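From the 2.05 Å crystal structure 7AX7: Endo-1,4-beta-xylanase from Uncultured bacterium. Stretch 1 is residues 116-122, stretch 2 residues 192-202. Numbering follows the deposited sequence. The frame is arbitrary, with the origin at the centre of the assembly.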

# COMPACT_ATOMS: atom_id res chain seq x y z
N TYR A 116 -10.05 -10.81 -1.45
CA TYR A 116 -9.95 -9.37 -1.47
C TYR A 116 -9.64 -8.87 -2.87
O TYR A 116 -9.03 -9.59 -3.67
N PRO A 117 -10.04 -7.64 -3.21
CA PRO A 117 -9.58 -7.05 -4.47
C PRO A 117 -8.06 -6.97 -4.50
O PRO A 117 -7.40 -6.61 -3.51
N PHE A 118 -7.50 -7.30 -5.67
CA PHE A 118 -6.07 -7.21 -5.91
C PHE A 118 -5.69 -5.78 -6.32
O PHE A 118 -6.32 -5.20 -7.21
N ILE A 119 -4.61 -5.26 -5.74
CA ILE A 119 -4.11 -3.93 -6.05
C ILE A 119 -2.70 -4.05 -6.61
O ILE A 119 -1.86 -4.74 -6.03
N GLN A 120 -2.45 -3.40 -7.74
CA GLN A 120 -1.08 -3.24 -8.20
C GLN A 120 -0.65 -1.77 -8.05
O GLN A 120 -0.03 -1.41 -7.05
N GLY A 121 -0.99 -0.92 -9.02
CA GLY A 121 -0.56 0.47 -9.00
C GLY A 121 0.73 0.65 -9.77
O GLY A 121 1.34 -0.31 -10.25
N THR A 122 1.16 1.90 -9.89
CA THR A 122 2.37 2.19 -10.67
C THR A 122 3.59 2.11 -9.76
O THR A 122 3.64 2.78 -8.72
N ASN A 192 -17.03 -0.14 -7.55
CA ASN A 192 -16.98 -1.38 -6.78
C ASN A 192 -15.64 -2.07 -7.02
O ASN A 192 -15.39 -2.57 -8.12
N PRO A 193 -14.75 -2.09 -6.02
CA PRO A 193 -13.46 -2.77 -6.21
C PRO A 193 -13.57 -4.27 -6.17
O PRO A 193 -12.65 -4.96 -6.62
N ASN A 194 -14.68 -4.80 -5.65
CA ASN A 194 -14.77 -6.22 -5.34
C ASN A 194 -15.18 -6.97 -6.61
O ASN A 194 -16.29 -7.49 -6.75
N VAL A 195 -14.25 -7.00 -7.55
CA VAL A 195 -14.37 -7.74 -8.80
C VAL A 195 -13.33 -8.85 -8.74
O VAL A 195 -12.13 -8.57 -8.56
N GLU A 196 -13.78 -10.09 -8.86
CA GLU A 196 -12.85 -11.21 -8.83
C GLU A 196 -12.02 -11.24 -10.10
O GLU A 196 -12.43 -10.76 -11.16
N TYR A 197 -10.84 -11.85 -10.00
CA TYR A 197 -9.99 -12.11 -11.17
C TYR A 197 -9.53 -10.80 -11.82
O TYR A 197 -9.28 -10.76 -13.03
N LYS A 198 -9.42 -9.74 -11.03
CA LYS A 198 -8.99 -8.43 -11.50
C LYS A 198 -7.91 -7.88 -10.59
O LYS A 198 -7.92 -8.12 -9.38
N ILE A 199 -6.97 -7.14 -11.16
CA ILE A 199 -5.98 -6.42 -10.36
C ILE A 199 -6.00 -4.95 -10.79
O ILE A 199 -5.87 -4.64 -11.98
N TRP A 200 -6.15 -4.06 -9.81
CA TRP A 200 -6.42 -2.64 -10.03
C TRP A 200 -5.16 -1.80 -9.89
O TRP A 200 -4.38 -1.99 -8.95
N SER A 201 -4.97 -0.86 -10.81
CA SER A 201 -4.00 0.21 -10.65
C SER A 201 -4.63 1.60 -10.65
O SER A 201 -3.97 2.56 -10.25
N ASN A 202 -5.88 1.72 -11.08
CA ASN A 202 -6.60 2.98 -11.15
C ASN A 202 -8.07 2.67 -10.92
O ASN A 202 -8.57 1.65 -11.41

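Packing between residues 116-122 and 192-202 of the xylanase, two segments of one chain that bury 524 Å² between them. Backbone pairing sets the frame: the segments run parallel, with W200 N donating to F118 O (2.8 Å) and Q120 N to W200 O (2.7 Å), both nearly straight. The same carbonyls receive CA-H contacts, I199 CA to F118 O at 3.4 Å and I119 CA to W200 O at 3.5 Å. Side chains therefore alternate, F118 and I199 on one face, I119 and W200 on the other.

Apolar contacts: on the first face F118 (m) sets CB 3.7 Å from CG1 of I199 (t, t), and although the end of the phenyl group leads away, I199 CD1 still lies at its ring edge. I199 CG1 also meets CB of the extended Q120 (t, t) at 3.7 Å. On the second face I119 (m, m) brings its end back toward the partner segment, CD1 standing 3.8 Å from CB of W200 (m, chi2 88°). P117 points toward the second segment with a C-gamma exo ring; its CG lies 4.0 Å from P193 CB, and its CB 4.3 Å from W200 CD1.

Polar contacts: P193 O, which lies 3.3 Å from P117 CB, is itself engaged, accepting from W200 NE1 (2.9 Å) and from V195 N (2.8 Å), which ties the indole to the turn beside P117. S201 (m) accepts from G121 N through OG at 2.9 Å, adding a side-chain bond to the two backbone ones. The backbone angles of G121 would jam a CB against the preceding carbonyl oxygen, so glycine suits this position.

Water: one molecule accepts from F118 N (3.0 Å) and donates to V195 O (2.7 Å) and K198 O (2.6 Å), bridging the segments where K198 turns its side-chain end away.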

# COMPACT_ATOMS: atom_id res chain seq x y z
CB TYR A 116 -8.86 -8.88 -0.51
CG TYR A 116 -9.04 -9.29 0.93
CD1 TYR A 116 -9.98 -8.67 1.74
CD2 TYR A 116 -8.25 -10.30 1.48
CE1 TYR A 116 -10.14 -9.03 3.06
CE2 TYR A 116 -8.40 -10.67 2.81
CZ TYR A 116 -9.34 -10.03 3.59
OH TYR A 116 -9.50 -10.41 4.90
CB PRO A 117 -10.21 -5.65 -4.46
CG PRO A 117 -11.37 -5.75 -3.48
CD PRO A 117 -10.93 -6.74 -2.45
CB PHE A 118 -5.65 -8.18 -7.02
CG PHE A 118 -5.60 -9.64 -6.60
CD1 PHE A 118 -6.73 -10.27 -6.07
CD2 PHE A 118 -4.44 -10.38 -6.77
CE1 PHE A 118 -6.69 -11.60 -5.70
CE2 PHE A 118 -4.39 -11.72 -6.40
CZ PHE A 118 -5.52 -12.33 -5.87
CB ILE A 119 -4.13 -3.00 -4.82
CG1 ILE A 119 -5.57 -2.84 -4.31
CG2 ILE A 119 -3.50 -1.66 -5.17
CD1 ILE A 119 -6.55 -2.31 -5.35
CB GLN A 120 -0.93 -3.71 -9.64
CG GLN A 120 0.48 -3.55 -10.18
CD GLN A 120 0.62 -4.05 -11.60
OE1 GLN A 120 0.04 -5.08 -11.97
NE2 GLN A 120 1.37 -3.32 -12.41
CB THR A 122 2.28 3.57 -11.32
OG1 THR A 122 1.09 3.62 -12.13
CG2 THR A 122 3.51 3.83 -12.20
CB ASN A 192 -18.13 -2.32 -7.18
CG ASN A 192 -18.00 -3.71 -6.55
OD1 ASN A 192 -17.42 -3.86 -5.47
ND2 ASN A 192 -18.54 -4.73 -7.22
CB PRO A 193 -12.61 -2.26 -5.03
CG PRO A 193 -13.63 -2.03 -3.95
CD PRO A 193 -14.85 -1.46 -4.69
CB ASN A 194 -15.72 -6.45 -4.18
CG ASN A 194 -15.32 -5.67 -2.95
OD1 ASN A 194 -15.65 -4.48 -2.80
ND2 ASN A 194 -14.58 -6.31 -2.07
CB VAL A 195 -14.15 -6.83 -10.02
CG1 VAL A 195 -14.21 -7.64 -11.32
CG2 VAL A 195 -15.15 -5.68 -10.03
CB GLU A 196 -13.60 -12.53 -8.67
CG GLU A 196 -14.06 -12.83 -7.27
CD GLU A 196 -14.83 -14.13 -7.20
OE1 GLU A 196 -16.03 -14.14 -7.57
OE2 GLU A 196 -14.23 -15.15 -6.79
CB TYR A 197 -10.71 -13.00 -12.18
CG TYR A 197 -11.42 -14.19 -11.58
CD1 TYR A 197 -10.75 -15.08 -10.75
CD2 TYR A 197 -12.77 -14.43 -11.83
CE1 TYR A 197 -11.40 -16.18 -10.19
CE2 TYR A 197 -13.42 -15.51 -11.29
CZ TYR A 197 -12.73 -16.39 -10.47
OH TYR A 197 -13.38 -17.47 -9.92
CB LYS A 198 -10.17 -7.46 -11.54
CG LYS A 198 -9.86 -6.10 -12.14
CD LYS A 198 -11.15 -5.31 -12.34
CE LYS A 198 -10.88 -3.95 -12.97
NZ LYS A 198 -10.47 -4.06 -14.40
CB ILE A 199 -4.58 -7.04 -10.49
CG1 ILE A 199 -3.60 -6.34 -9.53
CG2 ILE A 199 -4.06 -6.96 -11.90
CD1 ILE A 199 -2.40 -7.23 -9.13
CB TRP A 200 -7.44 -2.11 -9.01
CG TRP A 200 -8.79 -2.73 -8.98
CD1 TRP A 200 -9.19 -3.82 -8.26
CD2 TRP A 200 -9.96 -2.24 -9.64
NE1 TRP A 200 -10.53 -4.06 -8.45
CE2 TRP A 200 -11.03 -3.11 -9.30
CE3 TRP A 200 -10.21 -1.17 -10.51
CZ2 TRP A 200 -12.33 -2.93 -9.79
CZ3 TRP A 200 -11.51 -0.99 -10.99
CH2 TRP A 200 -12.55 -1.87 -10.63
CB SER A 201 -2.93 0.15 -11.76
OG SER A 201 -2.21 -1.06 -11.66
CB ASN A 202 -6.39 3.68 -12.50
CG ASN A 202 -6.92 5.10 -12.53
OD1 ASN A 202 -8.13 5.32 -12.47
ND2 ASN A 202 -6.02 6.08 -12.65
O HOH W 1 -9.73 -7.95 -7.53